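Local coordinates for cortical-lytic enzyme (Clostridium perfringens, PDB 5JIP), which probably acts as a lysozyme-type muramidase of glycoside hydrolase family 25, hydrolysing cortex peptidoglycan during spore germination, at residues D227-L238 / I300-K311. Sequence-based numbering, arbitrary orientation.
With MG (magnesium ion), chain E.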
ATOM      1  N   ASP A 227      14.107   3.551  -5.384  1.00  5.23           N
ATOM      2  CA  ASP A 227      12.876   2.826  -5.656  1.00  7.66           C
ATOM      3  C   ASP A 227      11.656   3.735  -5.558  1.00  6.94           C
ATOM      4  O   ASP A 227      10.680   3.536  -6.292  1.00  7.18           O
ATOM      5  CB  ASP A 227      12.729   1.647  -4.682  1.00  7.24           C
ATOM      6  CG  ASP A 227      13.878   0.639  -4.758  1.00 12.92           C
ATOM      7  OD1 ASP A 227      14.548   0.568  -5.777  1.00 14.96           O
ATOM      8  OD2 ASP A 227      14.082  -0.099  -3.767  1.00 16.38           O
ATOM      9  N   SER A 228      11.720   4.769  -4.717  1.00  5.50           N
ATOM     10  CA  SER A 228      10.577   5.658  -4.519  1.00  5.57           C
ATOM     11  C   SER A 228      10.337   6.589  -5.711  1.00  5.28           C
ATOM     12  O   SER A 228       9.326   7.278  -5.733  1.00  6.28           O
ATOM     13  CB  SER A 228      10.772   6.480  -3.257  1.00  6.68           C
ATOM     14  OG  SER A 228      10.739   5.622  -2.121  1.00 10.38           O
ATOM     15  N   LEU A 229      11.258   6.643  -6.670  1.00  6.81           N
ATOM     16  CA  LEU A 229      11.042   7.382  -7.907  1.00  5.76           C
ATOM     17  C   LEU A 229      10.579   6.494  -9.054  1.00  6.46           C
ATOM     18  O   LEU A 229      10.122   7.027 -10.085  1.00  5.70           O
ATOM     19  CB  LEU A 229      12.341   8.093  -8.335  1.00  5.93           C
ATOM     20  CG  LEU A 229      12.858   9.210  -7.415  1.00  6.30           C
ATOM     21  CD1 LEU A 229      14.175   9.762  -7.943  1.00  9.49           C
ATOM     22  CD2 LEU A 229      11.799  10.326  -7.280  1.00  9.85           C
ATOM     23  N   MET A 230      10.698   5.164  -8.909  1.00  5.40           N
ATOM     24  CA  MET A 230      10.514   4.197  -9.998  1.00  4.62           C
ATOM     25  C   MET A 230       9.383   3.202  -9.728  1.00  8.29           C
ATOM     26  O   MET A 230       9.079   2.899  -8.570  1.00  9.19           O
ATOM     27  CB  MET A 230      11.796   3.397 -10.227  1.00  7.63           C
ATOM     28  CG  MET A 230      12.992   4.253 -10.458  1.00  8.46           C
ATOM     29  SD  MET A 230      14.452   3.312 -10.976  1.00 10.09           S
ATOM     30  CE  MET A 230      14.702   2.175  -9.612  1.00 13.74           C
ATOM     31  N   PRO A 231       8.772   2.648 -10.768  1.00  6.97           N
ATOM     32  CA  PRO A 231       7.917   1.487 -10.563  1.00  5.96           C
ATOM     33  C   PRO A 231       8.728   0.321 -10.026  1.00  7.47           C
ATOM     34  O   PRO A 231       9.944   0.201 -10.304  1.00  6.75           O
ATOM     35  CB  PRO A 231       7.370   1.192 -11.970  1.00  6.98           C
ATOM     36  CG  PRO A 231       7.610   2.461 -12.739  1.00  6.70           C
ATOM     37  CD  PRO A 231       8.839   3.014 -12.198  1.00  9.68           C
ATOM     38  N   PRO A 232       8.090  -0.590  -9.305  1.00  6.86           N
ATOM     39  CA  PRO A 232       8.785  -1.816  -8.893  1.00  8.31           C
ATOM     40  C   PRO A 232       9.152  -2.665 -10.092  1.00  9.42           C
ATOM     41  O   PRO A 232       8.560  -2.557 -11.176  1.00  9.98           O
ATOM     42  CB  PRO A 232       7.765  -2.548  -8.016  1.00 10.89           C
ATOM     43  CG  PRO A 232       6.525  -1.893  -8.196  1.00  9.11           C
ATOM     44  CD  PRO A 232       6.659  -0.629  -8.966  1.00  8.11           C
ATOM     45  N   SER A 233      10.124  -3.546  -9.863  1.00  9.80           N
ATOM     46  CA  SER A 233      10.535  -4.539 -10.846  1.00 10.87           C
ATOM     47  C   SER A 233       9.467  -5.611 -11.027  1.00  9.99           C
ATOM     48  O   SER A 233       8.566  -5.792 -10.202  1.00  9.07           O
ATOM     49  CB  SER A 233      11.835  -5.230 -10.422  1.00 17.19           C
ATOM     50  OG  SER A 233      12.916  -4.320 -10.301  1.00 21.64           O
ATOM     51  N   ALA A 234       9.580  -6.334 -12.135  1.00 12.18           N
ATOM     52  CA  ALA A 234       8.757  -7.520 -12.325  1.00 11.47           C
ATOM     53  C   ALA A 234       8.997  -8.509 -11.190  1.00  8.86           C
ATOM     54  O   ALA A 234      10.082  -8.584 -10.609  1.00 10.08           O
ATOM     55  CB  ALA A 234       9.059  -8.189 -13.658  1.00 15.74           C
ATOM     56  N   VAL A 235       7.962  -9.270 -10.877  1.00 10.14           N
ATOM     57  CA  VAL A 235       8.084 -10.302  -9.856  1.00  7.74           C
ATOM     58  C   VAL A 235       8.939 -11.451 -10.394  1.00  8.48           C
ATOM     59  O   VAL A 235       8.880 -11.794 -11.573  1.00  9.22           O
ATOM     60  CB  VAL A 235       6.680 -10.786  -9.445  1.00  7.75           C
ATOM     61  CG1 VAL A 235       6.743 -11.956  -8.430  1.00 10.26           C
ATOM     62  CG2 VAL A 235       5.824  -9.596  -8.902  1.00  9.70           C
ATOM     63  N   THR A 236       9.711 -12.073  -9.514  1.00  8.66           N
ATOM     64  CA  THR A 236      10.535 -13.209  -9.897  1.00 15.61           C
ATOM     65  C   THR A 236      10.133 -14.426  -9.083  1.00 16.32           C
ATOM     66  O   THR A 236       9.463 -14.314  -8.053  1.00 13.61           O
ATOM     67  CB  THR A 236      12.031 -12.931  -9.698  1.00 12.37           C
ATOM     68  OG1 THR A 236      12.349 -12.864  -8.308  1.00 15.74           O
ATOM     69  CG2 THR A 236      12.405 -11.602 -10.385  1.00 19.42           C
ATOM     70  N   GLY A 237      10.544 -15.594  -9.571  1.00 16.93           N
ATOM     71  CA  GLY A 237      10.304 -16.837  -8.858  1.00 15.68           C
ATOM     72  C   GLY A 237       8.855 -17.265  -8.804  1.00 12.22           C
ATOM     73  O   GLY A 237       8.464 -17.990  -7.881  1.00 13.77           O
ATOM     74  N   LEU A 238       8.061 -16.885  -9.801  1.00 13.10           N
ATOM     75  CA  LEU A 238       6.647 -17.199  -9.790  1.00 14.14           C
ATOM     76  C   LEU A 238       6.461 -18.686 -10.048  1.00 17.42           C
ATOM     77  O   LEU A 238       7.097 -19.260 -10.926  1.00 15.40           O
ATOM     78  CB  LEU A 238       5.905 -16.396 -10.855  1.00 12.29           C
ATOM     79  CG  LEU A 238       4.390 -16.600 -10.899  1.00 11.93           C
ATOM     80  CD1 LEU A 238       3.723 -16.139  -9.592  1.00 13.17           C
ATOM     81  CD2 LEU A 238       3.789 -15.879 -12.142  1.00 18.02           C
ATOM     82  N   ILE A 300       1.144 -11.841 -12.366  1.00  9.30           N
ATOM     83  CA  ILE A 300       1.265 -11.043 -11.158  1.00  9.82           C
ATOM     84  C   ILE A 300       1.978  -9.738 -11.474  1.00  8.95           C
ATOM     85  O   ILE A 300       2.837  -9.675 -12.357  1.00  9.82           O
ATOM     86  CB  ILE A 300       2.002 -11.852 -10.072  1.00  6.68           C
ATOM     87  CG1 ILE A 300       1.914 -11.161  -8.709  1.00  5.25           C
ATOM     88  CG2 ILE A 300       3.460 -12.087 -10.495  1.00  9.07           C
ATOM     89  CD1 ILE A 300       2.441 -11.979  -7.554  1.00  9.76           C
ATOM     90  N   GLU A 301       1.620  -8.692 -10.719  1.00  8.57           N
ATOM     91  CA  GLU A 301       2.323  -7.420 -10.728  1.00  8.20           C
ATOM     92  C   GLU A 301       2.565  -6.960  -9.293  1.00  8.00           C
ATOM     93  O   GLU A 301       1.707  -7.124  -8.416  1.00  7.20           O
ATOM     94  CB  GLU A 301       1.526  -6.353 -11.505  1.00  7.43           C
ATOM     95  CG  GLU A 301       0.169  -5.996 -10.848  1.00  7.46           C
ATOM     96  CD  GLU A 301      -0.750  -5.196 -11.753  1.00  8.75           C
ATOM     97  OE1 GLU A 301      -0.418  -5.010 -12.951  1.00 10.11           O
ATOM     98  OE2 GLU A 301      -1.834  -4.762 -11.258  1.00  5.68           O
ATOM     99  N   ALA A 302       3.740  -6.392  -9.059  1.00  8.01           N
ATOM    100  CA  ALA A 302       3.973  -5.646  -7.836  1.00  6.56           C
ATOM    101  C   ALA A 302       3.478  -4.213  -8.007  1.00  9.86           C
ATOM    102  O   ALA A 302       3.348  -3.709  -9.123  1.00  9.23           O
ATOM    103  CB  ALA A 302       5.449  -5.650  -7.475  1.00  9.93           C
ATOM    104  N   PHE A 303       3.186  -3.550  -6.883  1.00  7.57           N
ATOM    105  CA  PHE A 303       2.936  -2.111  -6.936  1.00  5.69           C
ATOM    106  C   PHE A 303       3.535  -1.465  -5.696  1.00  6.99           C
ATOM    107  O   PHE A 303       3.758  -2.129  -4.676  1.00  5.95           O
ATOM    108  CB  PHE A 303       1.434  -1.747  -7.088  1.00  7.65           C
ATOM    109  CG  PHE A 303       0.516  -2.296  -6.015  1.00  7.23           C
ATOM    110  CD1 PHE A 303       0.310  -1.613  -4.816  1.00  9.74           C
ATOM    111  CD2 PHE A 303      -0.189  -3.470  -6.235  1.00  4.54           C
ATOM    112  CE1 PHE A 303      -0.556  -2.117  -3.845  1.00 11.36           C
ATOM    113  CE2 PHE A 303      -1.063  -3.964  -5.290  1.00  7.03           C
ATOM    114  CZ  PHE A 303      -1.250  -3.303  -4.085  1.00  7.91           C
ATOM    115  N   ASP A 304       3.837  -0.171  -5.803  1.00  4.86           N
ATOM    116  CA  ASP A 304       4.553   0.537  -4.751  1.00  4.19           C
ATOM    117  C   ASP A 304       3.630   1.559  -4.079  1.00  7.54           C
ATOM    118  O   ASP A 304       2.462   1.700  -4.428  1.00  6.80           O
ATOM    119  CB  ASP A 304       5.850   1.152  -5.294  1.00  4.99           C
ATOM    120  CG  ASP A 304       5.630   2.221  -6.360  1.00  5.57           C
ATOM    121  OD1 ASP A 304       4.502   2.732  -6.520  1.00  7.11           O
ATOM    122  OD2 ASP A 304       6.628   2.556  -7.036  1.00  6.20           O
ATOM    123  N   ILE A 305       4.160   2.233  -3.054  1.00  7.40           N
ATOM    124  CA  ILE A 305       3.329   3.063  -2.190  1.00  6.58           C
ATOM    125  C   ILE A 305       2.609   4.149  -2.959  1.00  6.56           C
ATOM    126  O   ILE A 305       1.475   4.502  -2.622  1.00  7.13           O
ATOM    127  CB  ILE A 305       4.188   3.642  -1.050  1.00 12.88           C
ATOM    128  CG1 ILE A 305       4.605   2.486  -0.143  1.00 12.09           C
ATOM    129  CG2 ILE A 305       3.408   4.695  -0.256  1.00 13.93           C
ATOM    130  CD1 ILE A 305       5.631   2.893   0.933  1.00 17.45           C
ATOM    131  N   THR A 306       3.225   4.702  -4.000  1.00  7.54           N
ATOM    132  CA  THR A 306       2.580   5.789  -4.719  1.00  6.24           C
ATOM    133  C   THR A 306       1.833   5.298  -5.950  1.00  5.65           C
ATOM    134  O   THR A 306       1.345   6.109  -6.723  1.00  6.53           O
ATOM    135  CB  THR A 306       3.600   6.895  -5.050  1.00  9.01           C
ATOM    136  OG1 THR A 306       4.822   6.336  -5.535  1.00  7.93           O
ATOM    137  CG2 THR A 306       3.921   7.687  -3.783  1.00 13.50           C
ATOM    138  N   GLY A 307       1.677   3.986  -6.121  1.00  6.41           N
ATOM    139  CA  GLY A 307       0.702   3.484  -7.066  1.00  7.10           C
ATOM    140  C   GLY A 307       1.200   3.188  -8.461  1.00  6.49           C
ATOM    141  O   GLY A 307       0.382   3.136  -9.393  1.00  7.31           O
ATOM    142  N   ASP A 308       2.510   3.003  -8.649  1.00  5.43           N
ATOM    143  CA  ASP A 308       3.041   2.443  -9.878  1.00  5.64           C
ATOM    144  C   ASP A 308       3.195   0.933  -9.784  1.00  5.30           C
ATOM    145  O   ASP A 308       3.386   0.360  -8.702  1.00  6.70           O
ATOM    146  CB  ASP A 308       4.389   3.069 -10.231  1.00  6.03           C
ATOM    147  CG  ASP A 308       4.247   4.454 -10.857  1.00  8.39           C
ATOM    148  OD1 ASP A 308       3.470   4.598 -11.807  1.00  8.69           O
ATOM    149  OD2 ASP A 308       4.888   5.405 -10.368  1.00  7.54           O
ATOM    150  N   PHE A 309       3.129   0.298 -10.948  1.00  5.41           N
ATOM    151  CA  PHE A 309       3.139  -1.152 -11.096  1.00  5.07           C
ATOM    152  C   PHE A 309       4.359  -1.640 -11.863  1.00  7.08           C
ATOM    153  O   PHE A 309       4.961  -0.905 -12.646  1.00  8.45           O
ATOM    154  CB  PHE A 309       1.898  -1.613 -11.837  1.00  5.96           C
ATOM    155  CG  PHE A 309       0.644  -1.088 -11.241  1.00  7.07           C
ATOM    156  CD1 PHE A 309       0.170   0.157 -11.601  1.00  6.64           C
ATOM    157  CD2 PHE A 309      -0.034  -1.809 -10.287  1.00  5.55           C
ATOM    158  CE1 PHE A 309      -1.001   0.660 -11.035  1.00  5.78           C
ATOM    159  CE2 PHE A 309      -1.178  -1.288  -9.702  1.00  6.73           C
ATOM    160  CZ  PHE A 309      -1.649  -0.053 -10.080  1.00  8.41           C
ATOM    161  N   SER A 310       4.687  -2.910 -11.635  1.00  6.90           N
ATOM    162  CA  SER A 310       5.594  -3.662 -12.503  1.00  8.91           C
ATOM    163  C   SER A 310       5.253  -3.374 -13.949  1.00  9.88           C
ATOM    164  O   SER A 310       4.095  -3.462 -14.349  1.00  9.00           O
ATOM    165  CB  SER A 310       5.478  -5.176 -12.243  1.00  7.73           C
ATOM    166  OG  SER A 310       5.702  -5.508 -10.883  1.00  8.62           O
ATOM    167  N   LYS A 311       6.273  -3.042 -14.748  1.00 10.62           N
ATOM    168  CA  LYS A 311       6.006  -2.752 -16.153  1.00 11.67           C
ATOM    169  C   LYS A 311       5.390  -3.955 -16.844  1.00 12.61           C
ATOM    170  O   LYS A 311       4.459  -3.814 -17.649  1.00 14.18           O
ATOM    171  CB  LYS A 311       7.292  -2.337 -16.857  1.00 15.59           C
ATOM    172  CG  LYS A 311       7.070  -1.863 -18.295  1.00 21.86           C
ATOM    173  CD  LYS A 311       8.405  -1.432 -18.951  1.00 28.73           C
ATOM    174  CE  LYS A 311       8.195  -0.913 -20.373  1.00 28.34           C
ATOM    175  NZ  LYS A 311       7.966  -2.024 -21.312  1.00 35.42           N
TER
HETATM  176 MG    MG E 403       8.614   2.965  -6.588  0.99  7.18          MG
HETATM  177  O   HOH W   1       8.009   6.017 -11.328  1.00  6.97           O
HETATM  178  O   HOH W   2       8.947  -2.805 -13.847  1.00 12.92           O
HETATM  179  O   HOH W   3       5.614  -8.714 -12.516  1.00  9.98           O
HETATM  180  O   HOH W   4       7.887   4.933  -6.751  1.00  5.99           O
HETATM  181  O   HOH W   5       9.247   0.931  -6.537  1.00  4.65           O
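Asp304, at the end of strand 296-304, shares a magnesium ion with the 227-238 linker. Its CB already faces the linker, 4.2 Å from Pro232 CD; CG, held between backbone N and carbonyl carbon (chi1 64°), keeps beside that ring. At the tip the oxygens divide the work: OD2 binds magnesium at 2.1 Å, while OD1 accepts the backbone N-H of Asp308 from above the carboxylate plane, and the two together limit its rotation. The carbonyl oxygens of Asp227 and Met230, two waters and Asp258 complete the six ligands. Beyond the metal, the Pro232 ring lies over the strand, its CB 3.9 Å from Ala302 CB and its CD 3.4 Å from Asp308 O. Ser310 OG donates to Ser233 O (3.0 Å), lying 47° out of the carbonyl plane, and accepts the N-H of Ala302, so one hydroxyl ties linker, strand and returning loop together. Val235 CB rests on Ile300 CG2 at 3.6 Å, the two side chains crossing nearly at right angles. This extended, proline-containing linker runs from the family 25 TIM-barrel domain into the C-terminal fibronectin type III beta-sandwich, and the magnesium site pins it to the latter at their junction.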